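Local atomic coordinates of tRNA(Ile2) 2-agmatinylcytidine synthetase TiaS (Archaeoglobus fulgidus, PDB entry 5XOB), a protein that catalyses the ATP-dependent transfer of agmatine to the wobble cytidine of a minor isoleucine tRNA, so that the tRNA reads the codon AUA instead of AUG. Residues 335-341 with 389-395; 352-357 with 370-375. All coordinates share one frame; numbering follows the deposited sequence.

Contact 1 pairs strand 335-338 with strand 392-395 and belongs to the curled ten-stranded sheet built around the OB fold. Contact 2 draws two loops of the C-terminal zinc ribbon, 352-357 and 370-375, around a zinc ion. Along the chain, both segments of contact 2 fall between the two strands of contact 1: the chain runs out from strand 335-338, builds the ribbon and comes back into strand 392-395. The centres lie about 40 Å apart and the nearest atoms about 23 Å apart, without touching. Contact 1 thus pairs the outgoing and returning strands at the ribbon's base, while contact 2 organises its far end, consistent with a ribbon that can move as a unit.

Contact 1. Residues 335-341 with 389-395; sequences KIQIVEL and LQPGFYE
In Gln337 CG points opposite the backbone N (chi1 -176°) and the chain runs on extended, whereas Phe393 turns its CG beside the backbone N (chi1 -74°), and these settings lay the amide flat over the ring. Gln337 CG stands 3.8 Å from the centroid of the Phe393 ring, almost on its normal, in a CH-pi contact. The amide beyond stacks at 18° to the ring plane, Gln337 CD coming to 3.4 Å from Phe393 CZ. The glutamine's methylenes and flat end suit an aromatic face. Leu408 and Val413 also touch Phe393, and an alanine here would probably open a gap beside them and leave the Gln337 amide without the surface that holds it flat.

The strands themselves run antiparallel, their axes 4.5 Å apart. Backbone bonds pair Ile336 with Tyr394 and Ile338 with Gly392, Ile336 N lying 2.7 Å from Tyr394 O. A CB on Gly392 would collide, at its backbone angles, with the preceding carbonyl oxygen, so glycine fits. On the face of Ile336 and Tyr394, Ile338 CD1 meets the edge of the Tyr394 ring, 3.6 Å from CD2, while Ile338 CG1 and Leu389 CD2 approach tip to tip. Tyr394 OH donates to Gln390 O at 2.8 Å from above the carbonyl plane, tying the ring to the loop before the strand. Across strand 335-338, Val339 and Glu340 both face Val319 of strand 319-327, a classic beta bulge. On its far edge strand 392-395 adds an antiparallel ladder that extends the OB-fold sheet.

Contact 2. Residues 352-357 with 370-375; sequences CPSCGR and CKKCRT. With ZN (zinc ion), chain B.
Segments 352-357 and 370-375 are tight turns, irregular in backbone, Cys352 and Cys370 facing each other with CA atoms 6.5 Å apart, and each turn is closed on itself by backbone bonds such as Cys352 N to Arg357 O. Four thiolates converge from the two turns on one zinc ion: Cys355 SG lies 2.2 Å from the metal and Cys352 SG 2.5 Å, while Cys370 and Cys373 supply the two ligands on the other side of the contact. Cysteine suits these places because its soft sulfur binds zinc strongly and its short side chain keeps the backbone close to the metal.

Two CxxC turns of this kind, one on each arm, are the zinc knuckles of a zinc ribbon. Backbone N-H groups point back at the sulfurs, as Arg357 N does to Cys355 SG (3.4 Å, 166° at the hydrogen) and Cys373 N to Cys370 SG (3.5 Å), which would probably spread the negative charge of the thiolates. Gly356, in the first knuckle, takes up a conformation in which any side chain would strike the carbonyl oxygen of Cys355.

Around this core, small polar side chains lie against the sulfurs. Thr375 holds OG1 between its backbone N and carbonyl carbon (chi1 65°), and this brings the hydroxyl to 3.1 Å from Cys352 SG. Ser354 OG approaches Cys373 SG at 3.4 Å. Met359 touches both Pro353 and Thr375, bridging the two knuckles. Away from there, the bent chains of Arg357 and Lys372 cross at about a right angle, Lys372 NZ 3.6 Å from Arg357 CD, bringing two like charges near each other.

Contact 1. Residues 335-341 with 389-395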
loop_
_atom_site.group_PDB
_atom_site.type_symbol
_atom_site.label_atom_id
_atom_site.label_comp_id
_atom_site.label_asym_id
_atom_site.label_seq_id
_atom_site.Cartn_x
_atom_site.Cartn_y
_atom_site.Cartn_z
ATOM N N LYS A 335 6.377 5.445 3.969
ATOM C CA LYS A 335 6.307 6.882 3.795
ATOM C C LYS A 335 6.954 7.460 5.048
ATOM O O LYS A 335 6.982 6.796 6.081
ATOM C CB LYS A 335 4.837 7.300 3.786
ATOM C CG LYS A 335 4.361 8.085 2.581
ATOM C CD LYS A 335 3.263 9.072 2.970
ATOM C CE LYS A 335 2.095 8.447 3.728
ATOM N NZ LYS A 335 1.163 7.697 2.845
ATOM N N ILE A 336 7.439 8.696 4.983
ATOM C CA ILE A 336 7.919 9.386 6.191
ATOM C C ILE A 336 7.840 10.910 6.068
ATOM O O ILE A 336 8.100 11.465 4.997
ATOM C CB ILE A 336 9.364 8.954 6.556
ATOM C CG1 ILE A 336 9.742 9.442 7.959
ATOM C CG2 ILE A 336 10.371 9.444 5.518
ATOM C CD1 ILE A 336 10.941 8.728 8.540
ATOM N N GLN A 337 7.470 11.580 7.160
ATOM C CA GLN A 337 7.557 13.033 7.217
ATOM C C GLN A 337 8.683 13.484 8.123
ATOM O O GLN A 337 8.751 13.074 9.284
ATOM C CB GLN A 337 6.277 13.671 7.734
ATOM C CG GLN A 337 6.360 15.191 7.683
ATOM C CD GLN A 337 5.169 15.884 8.295
ATOM O OE1 GLN A 337 4.385 15.279 9.029
ATOM N NE2 GLN A 337 5.033 17.174 8.004
ATOM N N ILE A 338 9.540 14.355 7.594
ATOM C CA ILE A 338 10.493 15.088 8.413
ATOM C C ILE A 338 9.782 16.328 8.906
ATOM O O ILE A 338 9.485 17.238 8.130
ATOM C CB ILE A 338 11.760 15.490 7.644
ATOM C CG1 ILE A 338 12.676 14.281 7.482
ATOM C CG2 ILE A 338 12.539 16.547 8.411
ATOM C CD1 ILE A 338 12.135 13.199 6.578
ATOM N N VAL A 339 9.504 16.353 10.201
ATOM C CA VAL A 339 8.743 17.438 10.787
ATOM C C VAL A 339 9.708 18.558 11.139
ATOM O O VAL A 339 9.853 19.517 10.383
ATOM C CB VAL A 339 7.965 16.981 12.040
ATOM C CG1 VAL A 339 7.134 18.130 12.593
ATOM C CG2 VAL A 339 7.086 15.778 11.723
ATOM N N GLU A 340 10.372 18.414 12.283
ATOM C CA GLU A 340 11.352 19.373 12.746
ATOM C C GLU A 340 12.728 18.787 12.522
ATOM O O GLU A 340 13.019 17.660 12.933
ATOM C CB GLU A 340 11.170 19.677 14.235
ATOM C CG GLU A 340 12.018 20.847 14.723
ATOM C CD GLU A 340 12.329 20.789 16.212
ATOM O OE1 GLU A 340 13.502 20.523 16.568
ATOM O OE2 GLU A 340 11.403 21.009 17.025
ATOM N N LEU A 341 13.570 19.563 11.859
ATOM C CA LEU A 341 14.975 19.237 11.774
ATOM C C LEU A 341 15.698 19.580 13.075
ATOM O O LEU A 341 15.563 20.682 13.603
ATOM C CB LEU A 341 15.622 19.973 10.608
ATOM C CG LEU A 341 15.640 19.182 9.306
ATOM C CD1 LEU A 341 16.236 20.051 8.216
ATOM C CD2 LEU A 341 16.429 17.885 9.456
ATOM N N LEU A 389 19.226 17.258 4.092
ATOM C CA LEU A 389 17.854 16.773 4.166
ATOM C C LEU A 389 16.875 17.908 4.431
ATOM O O LEU A 389 16.916 18.515 5.492
ATOM C CB LEU A 389 17.761 15.753 5.300
ATOM C CG LEU A 389 16.454 14.996 5.518
ATOM C CD1 LEU A 389 16.291 13.886 4.491
ATOM C CD2 LEU A 389 16.428 14.424 6.926
ATOM N N GLN A 390 15.997 18.193 3.471
ATOM C CA GLN A 390 14.938 19.181 3.683
ATOM C C GLN A 390 13.805 18.577 4.518
ATOM O O GLN A 390 13.598 17.362 4.505
ATOM C CB GLN A 390 14.367 19.704 2.353
ATOM C CG GLN A 390 15.270 20.669 1.590
ATOM C CD GLN A 390 15.896 20.046 0.352
ATOM O OE1 GLN A 390 15.190 19.664 -0.585
ATOM N NE2 GLN A 390 17.226 19.953 0.333
ATOM N N PRO A 391 13.065 19.426 5.251
ATOM C CA PRO A 391 11.840 18.947 5.877
ATOM C C PRO A 391 10.814 18.573 4.830
ATOM O O PRO A 391 10.940 18.961 3.666
ATOM C CB PRO A 391 11.325 20.160 6.664
ATOM C CG PRO A 391 12.471 21.097 6.763
ATOM C CD PRO A 391 13.323 20.843 5.558
ATOM N N GLY A 392 9.792 17.848 5.254
ATOM C CA GLY A 392 8.716 17.482 4.360
ATOM C C GLY A 392 8.467 15.996 4.343
ATOM O O GLY A 392 8.833 15.276 5.269
ATOM N N PHE A 393 7.848 15.555 3.258
ATOM C CA PHE A 393 7.347 14.207 3.128
ATOM C C PHE A 393 8.162 13.449 2.090
ATOM O O PHE A 393 8.549 14.005 1.061
ATOM C CB PHE A 393 5.891 14.255 2.671
ATOM C CG PHE A 393 4.919 14.667 3.740
ATOM C CD1 PHE A 393 4.237 13.712 4.474
ATOM C CD2 PHE A 393 4.657 16.009 3.987
ATOM C CE1 PHE A 393 3.326 14.082 5.445
ATOM C CE2 PHE A 393 3.747 16.390 4.961
ATOM C CZ PHE A 393 3.079 15.423 5.691
ATOM N N TYR A 394 8.410 12.172 2.361
ATOM C CA TYR A 394 9.078 11.291 1.406
ATOM C C TYR A 394 8.418 9.913 1.396
ATOM O O TYR A 394 7.940 9.434 2.425
ATOM C CB TYR A 394 10.556 11.146 1.759
ATOM C CG TYR A 394 11.314 12.452 1.835
ATOM C CD1 TYR A 394 11.917 12.996 0.703
ATOM C CD2 TYR A 394 11.438 13.138 3.037
ATOM C CE1 TYR A 394 12.622 14.188 0.766
ATOM C CE2 TYR A 394 12.142 14.332 3.109
ATOM C CZ TYR A 394 12.733 14.851 1.970
ATOM O OH TYR A 394 13.434 16.036 2.027
ATOM N N GLU A 395 8.408 9.279 0.227
ATOM C CA GLU A 395 7.778 7.976 0.063
ATOM C C GLU A 395 8.671 7.027 -0.716
ATOM O O GLU A 395 9.590 7.436 -1.423
ATOM C CB GLU A 395 6.443 8.117 -0.671
ATOM C CG GLU A 395 6.583 8.499 -2.144
ATOM C CD GLU A 395 5.252 8.777 -2.827
ATOM O OE1 GLU A 395 5.271 9.193 -4.012
ATOM O OE2 GLU A 395 4.187 8.583 -2.186
#

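Contact 2. Residues 352-357 with 370-375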
loop_
_atom_site.group_PDB
_atom_site.type_symbol
_atom_site.label_atom_id
_atom_site.label_comp_id
_atom_site.label_asym_id
_atom_site.label_seq_id
_atom_site.Cartn_x
_atom_site.Cartn_y
_atom_site.Cartn_z
ATOM N N CYS A 352 41.412 29.675 8.372
ATOM C CA CYS A 352 42.374 30.717 8.015
ATOM C C CYS A 352 41.812 31.633 6.920
ATOM O O CYS A 352 41.310 31.146 5.914
ATOM C CB CYS A 352 43.692 30.111 7.540
ATOM S SG CYS A 352 44.897 31.352 7.017
ATOM N N PRO A 353 41.905 32.962 7.111
ATOM C CA PRO A 353 41.275 33.913 6.190
ATOM C C PRO A 353 41.992 34.031 4.850
ATOM O O PRO A 353 41.364 34.385 3.848
ATOM C CB PRO A 353 41.362 35.255 6.940
ATOM C CG PRO A 353 41.942 34.954 8.284
ATOM C CD PRO A 353 42.680 33.664 8.146
ATOM N N SER A 354 43.295 33.757 4.841
ATOM C CA SER A 354 44.083 33.808 3.613
ATOM C C SER A 354 43.881 32.551 2.777
ATOM O O SER A 354 43.212 32.584 1.745
ATOM C CB SER A 354 45.572 33.985 3.920
ATOM O OG SER A 354 46.360 33.659 2.784
ATOM N N CYS A 355 44.462 31.445 3.233
ATOM C CA CYS A 355 44.482 30.208 2.448
ATOM C C CYS A 355 43.177 29.408 2.550
ATOM O O CYS A 355 42.912 28.542 1.713
ATOM C CB CYS A 355 45.653 29.328 2.880
ATOM S SG CYS A 355 45.362 28.496 4.455
ATOM N N GLY A 356 42.378 29.673 3.580
ATOM C CA GLY A 356 41.086 29.006 3.725
ATOM C C GLY A 356 41.123 27.631 4.371
ATOM O O GLY A 356 40.070 27.014 4.540
ATOM N N ARG A 357 42.306 27.131 4.733
ATOM C CA ARG A 357 42.374 25.836 5.420
ATOM C C ARG A 357 42.086 26.021 6.907
ATOM O O ARG A 357 42.000 27.147 7.397
ATOM C CB ARG A 357 43.709 25.098 5.175
ATOM C CG ARG A 357 44.918 25.543 5.999
ATOM C CD ARG A 357 45.536 24.406 6.813
ATOM N NE ARG A 357 45.823 23.191 6.043
ATOM C CZ ARG A 357 46.350 22.075 6.556
ATOM N NH1 ARG A 357 46.676 22.000 7.846
ATOM N NH2 ARG A 357 46.561 21.023 5.771
ATOM N N CYS A 370 47.927 29.647 11.620
ATOM C CA CYS A 370 48.159 29.007 10.341
ATOM C C CYS A 370 49.583 29.352 9.969
ATOM O O CYS A 370 49.871 30.490 9.622
ATOM C CB CYS A 370 47.184 29.514 9.290
ATOM S SG CYS A 370 47.717 29.193 7.597
ATOM N N LYS A 371 50.468 28.365 10.079
ATOM C CA LYS A 371 51.911 28.579 9.949
ATOM C C LYS A 371 52.376 28.915 8.519
ATOM O O LYS A 371 53.404 29.573 8.342
ATOM C CB LYS A 371 52.666 27.362 10.481
ATOM N N LYS A 372 51.614 28.486 7.510
ATOM C CA LYS A 372 52.009 28.657 6.097
ATOM C C LYS A 372 51.681 30.065 5.592
ATOM O O LYS A 372 52.397 30.616 4.755
ATOM C CB LYS A 372 51.398 27.580 5.177
ATOM C CG LYS A 372 49.891 27.346 5.296
ATOM C CD LYS A 372 49.539 25.926 5.757
ATOM C CE LYS A 372 49.890 25.613 7.216
ATOM N NZ LYS A 372 48.718 25.562 8.139
ATOM N N CYS A 373 50.589 30.632 6.095
ATOM C CA CYS A 373 50.407 32.075 6.095
ATOM C C CYS A 373 51.051 32.531 7.401
ATOM O O CYS A 373 51.742 31.745 8.041
ATOM C CB CYS A 373 48.927 32.408 6.030
ATOM S SG CYS A 373 48.121 31.498 4.692
ATOM N N ARG A 374 50.875 33.781 7.803
ATOM C CA ARG A 374 51.407 34.201 9.105
ATOM C C ARG A 374 50.256 34.621 10.022
ATOM O O ARG A 374 50.344 35.629 10.729
ATOM C CB ARG A 374 52.435 35.318 8.935
ATOM N N THR A 375 49.186 33.826 10.021
ATOM C CA THR A 375 47.902 34.261 10.578
ATOM C C THR A 375 47.537 33.618 11.920
ATOM O O THR A 375 48.078 32.585 12.315
ATOM C CB THR A 375 46.767 34.034 9.566
ATOM O OG1 THR A 375 46.604 32.636 9.322
ATOM C CG2 THR A 375 47.083 34.731 8.251
HETATM ZN ZN ZN B . 46.404 29.923 5.704
#